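Local coordinates for protein glcnac-alpha-1,4-gal-releasing endo-beta-galactosidase (Clostridium perfringens, PDB 1UPS) that probably hydrolyses internal beta-galactosidic bonds of glycans to release the disaccharide GlcNAc-alpha-1,4-Gal, and binds a calcium ion, at residues F101-S104 with W105-N108; M219-P223 with T224-F228; N193-T196 with S197-S201; W277-V280 with D281-E285. One frame throughout, in Å; residues are numbered along the deposited sequence.

Interaction 1. Residues F101-S104 with W105-N108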
loop_
_atom_site.group_PDB
_atom_site.type_symbol
_atom_site.label_atom_id
_atom_site.label_comp_id
_atom_site.label_asym_id
_atom_site.label_seq_id
_atom_site.Cartn_x
_atom_site.Cartn_y
_atom_site.Cartn_z
ATOM N N PHE A 101 4.475 10.183 -17.290
ATOM C CA PHE A 101 4.496 11.656 -17.328
ATOM C C PHE A 101 5.931 12.112 -17.609
ATOM O O PHE A 101 6.884 11.312 -17.559
ATOM C CB PHE A 101 4.052 12.232 -15.970
ATOM C CG PHE A 101 4.983 11.857 -14.849
ATOM C CD1 PHE A 101 4.845 10.626 -14.204
ATOM C CD2 PHE A 101 6.053 12.690 -14.511
ATOM C CE1 PHE A 101 5.760 10.239 -13.206
ATOM C CE2 PHE A 101 6.967 12.321 -13.508
ATOM C CZ PHE A 101 6.814 11.086 -12.856
ATOM N N ASP A 102 6.077 13.402 -17.889
ATOM C CA ASP A 102 7.386 14.033 -18.032
ATOM C C ASP A 102 7.141 15.474 -17.628
ATOM O O ASP A 102 6.418 16.191 -18.316
ATOM C CB ASP A 102 7.847 13.913 -19.486
ATOM C CG ASP A 102 9.248 14.446 -19.727
ATOM O OD1 ASP A 102 9.693 14.383 -20.909
ATOM O OD2 ASP A 102 9.974 14.933 -18.836
ATOM N N LYS A 103 7.713 15.895 -16.506
ATOM C CA LYS A 103 7.344 17.186 -15.940
ATOM C C LYS A 103 8.481 17.720 -15.074
ATOM O O LYS A 103 9.091 16.960 -14.319
ATOM C CB LYS A 103 6.036 17.064 -15.120
ATOM C CG LYS A 103 5.442 18.416 -14.664
ATOM C CD LYS A 103 4.030 18.218 -14.101
ATOM C CE LYS A 103 3.330 19.537 -13.720
ATOM N NZ LYS A 103 3.732 20.011 -12.370
ATOM N N SER A 104 8.746 19.025 -15.183
ATOM C CA SER A 104 9.802 19.671 -14.396
ATOM C C SER A 104 9.596 19.470 -12.889
ATOM O O SER A 104 8.459 19.424 -12.413
ATOM C CB SER A 104 9.841 21.182 -14.678
ATOM O OG SER A 104 10.365 21.459 -15.965
ATOM N N TRP A 105 10.710 19.375 -12.157
ATOM C CA TRP A 105 10.748 19.414 -10.691
ATOM C C TRP A 105 10.180 18.183 -9.962
ATOM O O TRP A 105 10.241 18.125 -8.734
ATOM C CB TRP A 105 10.060 20.687 -10.153
ATOM C CG TRP A 105 10.818 21.957 -10.417
ATOM C CD1 TRP A 105 10.477 22.961 -11.277
ATOM C CD2 TRP A 105 12.029 22.362 -9.781
ATOM N NE1 TRP A 105 11.413 23.967 -11.223
ATOM C CE2 TRP A 105 12.381 23.626 -10.312
ATOM C CE3 TRP A 105 12.862 21.781 -8.817
ATOM C CZ2 TRP A 105 13.534 24.321 -9.910
ATOM C CZ3 TRP A 105 14.017 22.475 -8.414
ATOM C CH2 TRP A 105 14.334 23.730 -8.967
ATOM N N ILE A 106 9.677 17.193 -10.697
ATOM C CA ILE A 106 9.002 16.067 -10.032
ATOM C C ILE A 106 9.948 15.185 -9.196
ATOM O O ILE A 106 10.974 14.709 -9.699
ATOM C CB ILE A 106 8.213 15.194 -11.034
ATOM C CG1 ILE A 106 7.113 16.027 -11.721
ATOM C CG2 ILE A 106 7.590 13.998 -10.278
ATOM C CD1 ILE A 106 6.095 16.706 -10.733
ATOM N N HIS A 107 9.571 14.959 -7.936
ATOM C CA HIS A 107 10.249 13.976 -7.066
ATOM C C HIS A 107 11.735 14.314 -6.862
ATOM O O HIS A 107 12.650 13.597 -7.341
ATOM C CB HIS A 107 10.072 12.529 -7.570
ATOM C CG HIS A 107 10.581 11.505 -6.597
ATOM N ND1 HIS A 107 9.994 11.298 -5.368
ATOM C CD2 HIS A 107 11.644 10.669 -6.657
ATOM C CE1 HIS A 107 10.681 10.383 -4.704
ATOM N NE2 HIS A 107 11.675 9.970 -5.473
ATOM N N ASN A 108 11.939 15.408 -6.139
ATOM C CA ASN A 108 13.277 15.919 -5.830
ATOM C C ASN A 108 13.912 15.199 -4.644
ATOM O O ASN A 108 14.095 15.773 -3.562
ATOM C CB ASN A 108 13.231 17.436 -5.604
ATOM C CG ASN A 108 14.592 18.079 -5.765
ATOM O OD1 ASN A 108 15.582 17.377 -6.018
ATOM N ND2 ASN A 108 14.649 19.411 -5.670
#
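A type II beta turn brings Ile106 back onto Lys103, directly after the short strand 101-102 of this glycoside hydrolase family 16 fold. Trp105 occupies the third position of the turn with positive phi (71°), the left-handed conformation that glycine and asparagine adopt more easily. Its backbone N and O are bound by the side chains of Asn115 and Gln154, which is consistent with the turn being held by its surroundings, because no hydrogen bond links the two halves directly.

The side-chain contact centres on Ile106, whose two branches are used separately. CG1 sits 3.4 Å from Lys103 O and 3.7 Å from Lys103 CB, so the aliphatic start of the lysine is apolar cover, while its NZ reaches on to Met153 O and Asn158 OD1. CG2 goes instead to the aromatic ring of Phe101. That ring is brought toward Ile106 because Phe101 CG stands between its backbone N and carbonyl carbon (chi1 63°). A branched aliphatic residue suits this buried place, since it fills two directions at once, and both Phe101 and Ile106 also rest on Val151. Phe101 meets the isoleucine obliquely, with CE2 3.7 Å from Ile106 CG2.

Interaction 2. Residues M219-P223 with T224-F228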
loop_
_atom_site.group_PDB
_atom_site.type_symbol
_atom_site.label_atom_id
_atom_site.label_comp_id
_atom_site.label_asym_id
_atom_site.label_seq_id
_atom_site.Cartn_x
_atom_site.Cartn_y
_atom_site.Cartn_z
ATOM N N MET A 219 -3.503 -1.778 -5.615
ATOM C CA MET A 219 -3.795 -0.780 -4.604
ATOM C C MET A 219 -5.116 -0.093 -4.934
ATOM O O MET A 219 -5.308 0.418 -6.050
ATOM C CB MET A 219 -2.682 0.285 -4.539
ATOM C CG MET A 219 -3.088 1.480 -3.639
ATOM S SD MET A 219 -1.881 2.839 -3.716
ATOM C CE MET A 219 -2.219 3.477 -5.322
ATOM N N GLU A 220 -6.016 -0.047 -3.954
ATOM C CA GLU A 220 -7.174 0.832 -4.073
ATOM C C GLU A 220 -6.916 2.084 -3.245
ATOM O O GLU A 220 -6.704 2.017 -2.025
ATOM C CB GLU A 220 -8.490 0.148 -3.647
ATOM C CG GLU A 220 -9.695 1.041 -3.963
ATOM C CD GLU A 220 -10.978 0.274 -4.267
ATOM O OE1 GLU A 220 -11.674 0.618 -5.248
ATOM O OE2 GLU A 220 -11.295 -0.659 -3.524
ATOM N N TRP A 221 -6.910 3.217 -3.938
ATOM C CA TRP A 221 -6.598 4.517 -3.353
ATOM C C TRP A 221 -7.911 5.292 -3.332
ATOM O O TRP A 221 -8.480 5.598 -4.375
ATOM C CB TRP A 221 -5.522 5.200 -4.211
ATOM C CG TRP A 221 -5.308 6.702 -4.033
ATOM C CD1 TRP A 221 -5.567 7.483 -2.926
ATOM C CD2 TRP A 221 -4.747 7.569 -5.005
ATOM N NE1 TRP A 221 -5.202 8.790 -3.173
ATOM C CE2 TRP A 221 -4.704 8.875 -4.447
ATOM C CE3 TRP A 221 -4.296 7.385 -6.321
ATOM C CZ2 TRP A 221 -4.238 9.987 -5.162
ATOM C CZ3 TRP A 221 -3.812 8.480 -7.023
ATOM C CH2 TRP A 221 -3.787 9.770 -6.438
ATOM N N THR A 222 -8.419 5.540 -2.130
ATOM C CA THR A 222 -9.672 6.274 -1.946
ATOM C C THR A 222 -9.349 7.552 -1.161
ATOM O O THR A 222 -8.230 7.722 -0.691
ATOM C CB THR A 222 -10.706 5.441 -1.157
ATOM O OG1 THR A 222 -10.283 5.332 0.213
ATOM C CG2 THR A 222 -10.761 3.994 -1.661
ATOM N N PRO A 223 -10.327 8.433 -0.988
ATOM C CA PRO A 223 -10.143 9.607 -0.130
ATOM C C PRO A 223 -9.783 9.263 1.318
ATOM O O PRO A 223 -9.287 10.140 2.035
ATOM C CB PRO A 223 -11.516 10.286 -0.192
ATOM C CG PRO A 223 -12.031 9.898 -1.505
ATOM C CD PRO A 223 -11.653 8.437 -1.637
ATOM N N THR A 224 -10.009 8.020 1.732
ATOM C CA THR A 224 -9.814 7.607 3.126
ATOM C C THR A 224 -8.515 6.833 3.392
ATOM O O THR A 224 -7.919 6.947 4.484
ATOM C CB THR A 224 -11.027 6.747 3.564
ATOM O OG1 THR A 224 -12.181 7.591 3.632
ATOM C CG2 THR A 224 -10.879 6.243 5.002
ATOM N N ALA A 225 -8.085 6.048 2.411
ATOM C CA ALA A 225 -7.039 5.046 2.663
ATOM C C ALA A 225 -6.396 4.504 1.401
ATOM O O ALA A 225 -6.915 4.695 0.286
ATOM C CB ALA A 225 -7.641 3.860 3.487
ATOM N N LEU A 226 -5.257 3.832 1.600
ATOM C CA LEU A 226 -4.597 3.005 0.592
ATOM C C LEU A 226 -4.715 1.547 1.033
ATOM O O LEU A 226 -4.279 1.175 2.127
ATOM C CB LEU A 226 -3.103 3.384 0.461
ATOM C CG LEU A 226 -2.828 4.896 0.309
ATOM C CD1 LEU A 226 -1.330 5.137 0.248
ATOM C CD2 LEU A 226 -3.512 5.442 -0.938
ATOM N N LYS A 227 -5.307 0.723 0.177
ATOM C CA LYS A 227 -5.502 -0.689 0.506
ATOM C C LYS A 227 -4.796 -1.523 -0.545
ATOM O O LYS A 227 -5.008 -1.328 -1.750
ATOM C CB LYS A 227 -7.001 -0.999 0.554
ATOM C CG LYS A 227 -7.643 -0.387 1.796
ATOM C CD LYS A 227 -9.116 -0.685 1.921
ATOM C CE LYS A 227 -9.663 -0.035 3.214
ATOM N NZ LYS A 227 -11.091 -0.474 3.470
ATOM N N PHE A 228 -3.934 -2.432 -0.085
ATOM C CA PHE A 228 -3.077 -3.216 -0.975
ATOM C C PHE A 228 -3.505 -4.675 -0.997
ATOM O O PHE A 228 -3.725 -5.249 0.057
ATOM C CB PHE A 228 -1.629 -3.093 -0.496
ATOM C CG PHE A 228 -1.137 -1.675 -0.496
ATOM C CD1 PHE A 228 -0.554 -1.131 -1.635
ATOM C CD2 PHE A 228 -1.305 -0.880 0.629
ATOM C CE1 PHE A 228 -0.117 0.219 -1.644
ATOM C CE2 PHE A 228 -0.874 0.463 0.639
ATOM C CZ PHE A 228 -0.286 0.998 -0.501
#
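Met219 to Trp221 and Ala225 to Phe228 run antiparallel, their short axes 4.6 Å apart at closest approach, and the hydrogen-bonded pair Glu220 and Lys227 exchanges two backbone bonds, Glu220 N to Lys227 O at 2.7 Å and Lys227 N to Glu220 O at 2.9 Å. Nearer the turn, Thr222 N gives a nearly straight bond to Ala225 O (3.0 Å). The Thr222 hydroxyl acts as an acceptor in turn. With OG1 placed between the backbone N and the carbonyl carbon (chi1 71°), it receives Thr224 N at 3.1 Å and Ala225 N at 3.2 Å, an ST turn with an added bond one residue on. Pro223, which has no N-H to satisfy, suits the bend between them.

The buried face carries the two non-hydrogen-bonded pairs. Met219 lies alongside Phe228, its flexible thioether bringing Met219 SD to 3.8 Å from Phe228 CE1 in an oblique Met-aromatic contact. Trp221 and Leu226 likewise run side by side, with Leu226 CD2 3.5 Å from Trp221 CD1, while Trp221 NE1 is satisfied by Pro242 O. Ile169 of strand 168-170 packs against Met219, Leu226 and Phe228.

Polar residues suit the other face: Glu220 leans away from Lys227, and its OE1 bonds with the hydroxyls of Tyr30 and Tyr283. The tight beta hairpin, with one apolar face packed on the second sheet and the other more polar, fits the beta-jelly-roll sandwich of family 16 glycoside hydrolases.

Interaction 3. Residues N193-T196 with S197-S201; sequences NFQT and SWTIS
Gln195 folds its side chain back over Ser197 and Thr199 where the loop after strand 181-187 enters strand 199-204, an outermost strand of a six-stranded sheet in the family 16 beta-sandwich.

One hydrogen bond crosses the contact: Gln195 NE2 donates to Ser197 O at 2.8 Å, with an N-H...O angle of 169°. The acceptor lies within the plane of the glutamine amide, and the donor comes nearly along the C=O axis, not on a lone pair. A bend at chi2 (52°) curls the chain far enough for the amide to reach a carbonyl only two residues ahead. Glutamine suits the place because it offers both a flexible arm and an N-H donor.

Van der Waals packing adds the second element. The Gln195 and Thr199 side chains cross at about a right angle, with Thr199 CG2 3.6 Å from Gln195 CD, and Thr199 CB as close to Gln195 NE2. Both residues also touch Ile238 of strand 233-239. Trp198, between Ser197 and Thr199, points away from the 193-196 segment and stacks on Tyr187.

Within the loop itself the aliphatic base of the same glutamine is used too: Gln195 CB sits 3.6 Å above the Phe194 ring, over its centre.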
loop_
_atom_site.group_PDB
_atom_site.type_symbol
_atom_site.label_atom_id
_atom_site.label_comp_id
_atom_site.label_asym_id
_atom_site.label_seq_id
_atom_site.Cartn_x
_atom_site.Cartn_y
_atom_site.Cartn_z
ATOM N N ASN A 193 -0.064 16.862 4.872
ATOM C CA ASN A 193 -1.335 16.163 5.078
ATOM C C ASN A 193 -1.334 14.667 4.741
ATOM O O ASN A 193 -2.389 14.002 4.824
ATOM C CB ASN A 193 -2.437 16.881 4.289
ATOM C CG ASN A 193 -2.581 18.340 4.690
ATOM O OD1 ASN A 193 -2.537 18.666 5.871
ATOM N ND2 ASN A 193 -2.734 19.221 3.704
ATOM N N PHE A 194 -0.171 14.149 4.345
ATOM C CA PHE A 194 -0.037 12.729 4.007
ATOM C C PHE A 194 1.253 12.107 4.500
ATOM O O PHE A 194 2.354 12.553 4.127
ATOM C CB PHE A 194 -0.156 12.494 2.492
ATOM C CG PHE A 194 0.088 11.052 2.081
ATOM C CD1 PHE A 194 1.185 10.724 1.283
ATOM C CD2 PHE A 194 -0.769 10.031 2.502
ATOM C CE1 PHE A 194 1.434 9.393 0.921
ATOM C CE2 PHE A 194 -0.532 8.692 2.133
ATOM C CZ PHE A 194 0.575 8.389 1.337
ATOM N N GLN A 195 1.112 11.061 5.316
ATOM C CA GLN A 195 2.236 10.194 5.687
ATOM C C GLN A 195 3.516 10.984 5.956
ATOM O O GLN A 195 4.527 10.825 5.255
ATOM C CB GLN A 195 2.460 9.134 4.582
ATOM C CG GLN A 195 3.175 7.858 5.051
ATOM C CD GLN A 195 2.522 7.225 6.274
ATOM O OE1 GLN A 195 1.343 6.861 6.232
ATOM N NE2 GLN A 195 3.270 7.128 7.374
ATOM N N THR A 196 3.486 11.825 6.993
ATOM C CA THR A 196 4.606 12.749 7.214
ATOM C C THR A 196 5.870 12.120 7.783
ATOM O O THR A 196 6.868 12.811 7.941
ATOM C CB THR A 196 4.186 13.964 8.065
ATOM O OG1 THR A 196 3.614 13.507 9.293
ATOM C CG2 THR A 196 3.073 14.724 7.387
ATOM N N SER A 197 5.813 10.836 8.139
ATOM C CA SER A 197 7.012 10.023 8.383
ATOM C C SER A 197 6.936 8.789 7.479
ATOM O O SER A 197 5.842 8.295 7.202
ATOM C CB SER A 197 7.094 9.577 9.847
ATOM O OG SER A 197 7.108 10.706 10.744
ATOM N N TRP A 198 8.084 8.282 7.041
ATOM C CA TRP A 198 8.103 7.074 6.198
ATOM C C TRP A 198 7.382 5.941 6.917
ATOM O O TRP A 198 7.526 5.790 8.143
ATOM C CB TRP A 198 9.545 6.631 5.919
ATOM C CG TRP A 198 10.136 7.270 4.726
ATOM C CD1 TRP A 198 11.021 8.310 4.701
ATOM C CD2 TRP A 198 9.849 6.951 3.370
ATOM N NE1 TRP A 198 11.322 8.647 3.401
ATOM C CE2 TRP A 198 10.613 7.825 2.562
ATOM C CE3 TRP A 198 9.027 6.001 2.743
ATOM C CZ2 TRP A 198 10.564 7.796 1.166
ATOM C CZ3 TRP A 198 8.982 5.970 1.339
ATOM C CH2 TRP A 198 9.760 6.863 0.577
ATOM N N THR A 199 6.596 5.159 6.169
ATOM C CA THR A 199 6.134 3.851 6.653
ATOM C C THR A 199 6.605 2.834 5.622
ATOM O O THR A 199 6.491 3.093 4.439
ATOM C CB THR A 199 4.592 3.814 6.890
ATOM O OG1 THR A 199 4.209 2.522 7.413
ATOM C CG2 THR A 199 3.786 3.966 5.580
ATOM N N ILE A 200 7.191 1.725 6.081
ATOM C CA ILE A 200 7.799 0.722 5.197
ATOM C C ILE A 200 7.556 -0.658 5.832
ATOM O O ILE A 200 7.788 -0.851 7.032
ATOM C CB ILE A 200 9.335 0.915 5.077
ATOM C CG1 ILE A 200 9.734 2.335 4.635
ATOM C CG2 ILE A 200 9.958 -0.175 4.164
ATOM C CD1 ILE A 200 11.209 2.665 4.975
ATOM N N SER A 201 7.070 -1.608 5.041
ATOM C CA SER A 201 7.038 -3.001 5.488
ATOM C C SER A 201 7.455 -3.927 4.365
ATOM O O SER A 201 7.343 -3.568 3.204
ATOM C CB SER A 201 5.649 -3.398 6.007
ATOM O OG SER A 201 4.657 -3.264 5.000
#

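Interaction 4. Residues W277-V280 with D281-E285; sequences WKPV and DGYKE
Pro279 sets its CG over one face of the Tyr283 ring across a type I beta turn that runs from Pro279 to Gly282 at the end of strand 267-279. The proline CG lies 3.5 Å from the centroid of the tyrosine ring and only 10° off its normal, a clear CH-pi contact. Pro279 CD comes equally near, 3.5 Å from Tyr283 CZ. A rigid, slightly polarised pyrrolidine suits an electron-rich aromatic face, and the two side chains cross at about a right angle. Pro279 also supplies the acceptor of the turn: Gly282 N bonds to Pro279 O at 3.3 Å. That bond is straight at the hydrogen but reaches the oxygen from above the carbonyl plane, so it is probably a modest tie.

Val280 and Asp281 fill the two corner positions at the surface. They lie side by side, Val280 CG2 being 3.9 Å from Asp281 OD2, and the polar carboxylate suits an exposed corner. Gly282 follows with a positive phi of 73°, a conformation glycine adopts without strain, and this redirects the chain so that Tyr283 can turn back over the proline.

At its far end the tyrosine hydroxyl reaches Glu220; the ring touches Thr222, and Tyr283 CB lies against Pro223, tying the turn to the hairpin beside it. The arrangement is that of a type I beta turn with a proline-aromatic CH-pi contact across it, here leading out of a long strand of the family 16 sandwich toward the C-terminal part of the chain, probably a beta-trefoil.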
loop_
_atom_site.group_PDB
_atom_site.type_symbol
_atom_site.label_atom_id
_atom_site.label_comp_id
_atom_site.label_asym_id
_atom_site.label_seq_id
_atom_site.Cartn_x
_atom_site.Cartn_y
_atom_site.Cartn_z
ATOM N N TRP A 277 -8.955 1.073 -12.723
ATOM C CA TRP A 277 -10.403 1.190 -12.817
ATOM C C TRP A 277 -10.918 2.281 -11.880
ATOM O O TRP A 277 -10.282 2.611 -10.870
ATOM C CB TRP A 277 -11.070 -0.125 -12.413
ATOM C CG TRP A 277 -10.841 -1.329 -13.281
ATOM C CD1 TRP A 277 -11.645 -1.767 -14.310
ATOM C CD2 TRP A 277 -9.832 -2.328 -13.113
ATOM N NE1 TRP A 277 -11.169 -2.955 -14.812
ATOM C CE2 TRP A 277 -10.050 -3.321 -14.102
ATOM C CE3 TRP A 277 -8.746 -2.481 -12.238
ATOM C CZ2 TRP A 277 -9.221 -4.451 -14.238
ATOM C CZ3 TRP A 277 -7.916 -3.596 -12.380
ATOM C CH2 TRP A 277 -8.168 -4.575 -13.367
ATOM N N LYS A 278 -12.078 2.845 -12.220
ATOM C CA LYS A 278 -12.729 3.854 -11.384
ATOM C C LYS A 278 -14.096 3.304 -10.987
ATOM O O LYS A 278 -14.756 2.675 -11.811
ATOM C CB LYS A 278 -12.919 5.159 -12.154
ATOM C CG LYS A 278 -11.604 5.837 -12.588
ATOM C CD LYS A 278 -11.025 6.684 -11.467
ATOM C CE LYS A 278 -9.823 7.520 -11.962
ATOM N NZ LYS A 278 -9.482 8.574 -10.956
ATOM N N PRO A 279 -14.516 3.518 -9.745
ATOM C CA PRO A 279 -15.812 3.006 -9.292
ATOM C C PRO A 279 -16.951 3.701 -10.047
ATOM O O PRO A 279 -16.903 4.921 -10.254
ATOM C CB PRO A 279 -15.815 3.352 -7.797
ATOM C CG PRO A 279 -14.915 4.509 -7.679
ATOM C CD PRO A 279 -13.799 4.229 -8.667
ATOM N N VAL A 280 -17.955 2.945 -10.480
ATOM C CA VAL A 280 -19.054 3.579 -11.217
ATOM C C VAL A 280 -19.755 4.661 -10.385
ATOM O O VAL A 280 -20.147 5.708 -10.922
ATOM C CB VAL A 280 -20.073 2.558 -11.772
ATOM C CG1 VAL A 280 -19.422 1.673 -12.827
ATOM C CG2 VAL A 280 -20.679 1.720 -10.649
ATOM N N ASP A 281 -19.859 4.436 -9.074
ATOM C CA ASP A 281 -20.597 5.357 -8.209
ATOM C C ASP A 281 -19.703 6.318 -7.418
ATOM O O ASP A 281 -20.174 7.029 -6.519
ATOM C CB ASP A 281 -21.519 4.566 -7.272
ATOM C CG ASP A 281 -22.653 3.859 -8.018
ATOM O OD1 ASP A 281 -23.232 4.451 -8.961
ATOM O OD2 ASP A 281 -23.039 2.701 -7.729
ATOM N N GLY A 282 -18.417 6.346 -7.756
ATOM C CA GLY A 282 -17.467 7.173 -7.031
ATOM C C GLY A 282 -17.144 6.612 -5.658
ATOM O O GLY A 282 -17.690 5.584 -5.240
ATOM N N TYR A 283 -16.235 7.286 -4.961
ATOM C CA TYR A 283 -15.869 6.915 -3.607
ATOM C C TYR A 283 -16.502 7.882 -2.621
ATOM O O TYR A 283 -16.764 9.035 -2.959
ATOM C CB TYR A 283 -14.347 6.991 -3.441
ATOM C CG TYR A 283 -13.569 5.936 -4.198
ATOM C CD1 TYR A 283 -13.734 4.578 -3.906
ATOM C CD2 TYR A 283 -12.643 6.299 -5.187
ATOM C CE1 TYR A 283 -12.999 3.602 -4.599
ATOM C CE2 TYR A 283 -11.907 5.335 -5.881
ATOM C CZ TYR A 283 -12.090 3.994 -5.576
ATOM O OH TYR A 283 -11.380 3.019 -6.251
ATOM N N LYS A 284 -16.726 7.404 -1.400
ATOM C CA LYS A 284 -17.159 8.249 -0.286
ATOM C C LYS A 284 -16.032 9.218 0.076
ATOM O O LYS A 284 -14.868 8.828 0.105
ATOM C CB LYS A 284 -17.492 7.383 0.932
ATOM C CG LYS A 284 -18.771 6.559 0.800
ATOM N N GLU A 285 -16.373 10.477 0.347
ATOM C CA GLU A 285 -15.360 11.448 0.756
ATOM C C GLU A 285 -14.893 11.180 2.189
ATOM O O GLU A 285 -13.797 11.577 2.573
ATOM C CB GLU A 285 -15.875 12.885 0.613
#

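Overall arrangement
Interaction 1 is buried, interaction 2 partly so, and interactions 3 and 4 lie at the surface. Interactions 2 and 4 reach the same eight-stranded sheet and touch, through the Glu220-Tyr283 pair and through Pro223, which packs on Tyr283 and Lys284. Interaction 3 belongs to the other large sheet, yet meets interaction 2 where Phe194 CZ lies 3.9 Å from Leu226 CD1. Interaction 1 touches none of the others; its nearest neighbour is interaction 3, with nearest atoms about 6 Å apart. The chemistry follows place: apolar packing of an isoleucine on an aromatic ring and a lysine stem in 1, backbone bonds plus an apolar face in 2, one side-chain amide hydrogen bond in 3, a CH-pi contact beside a turn bond in 4.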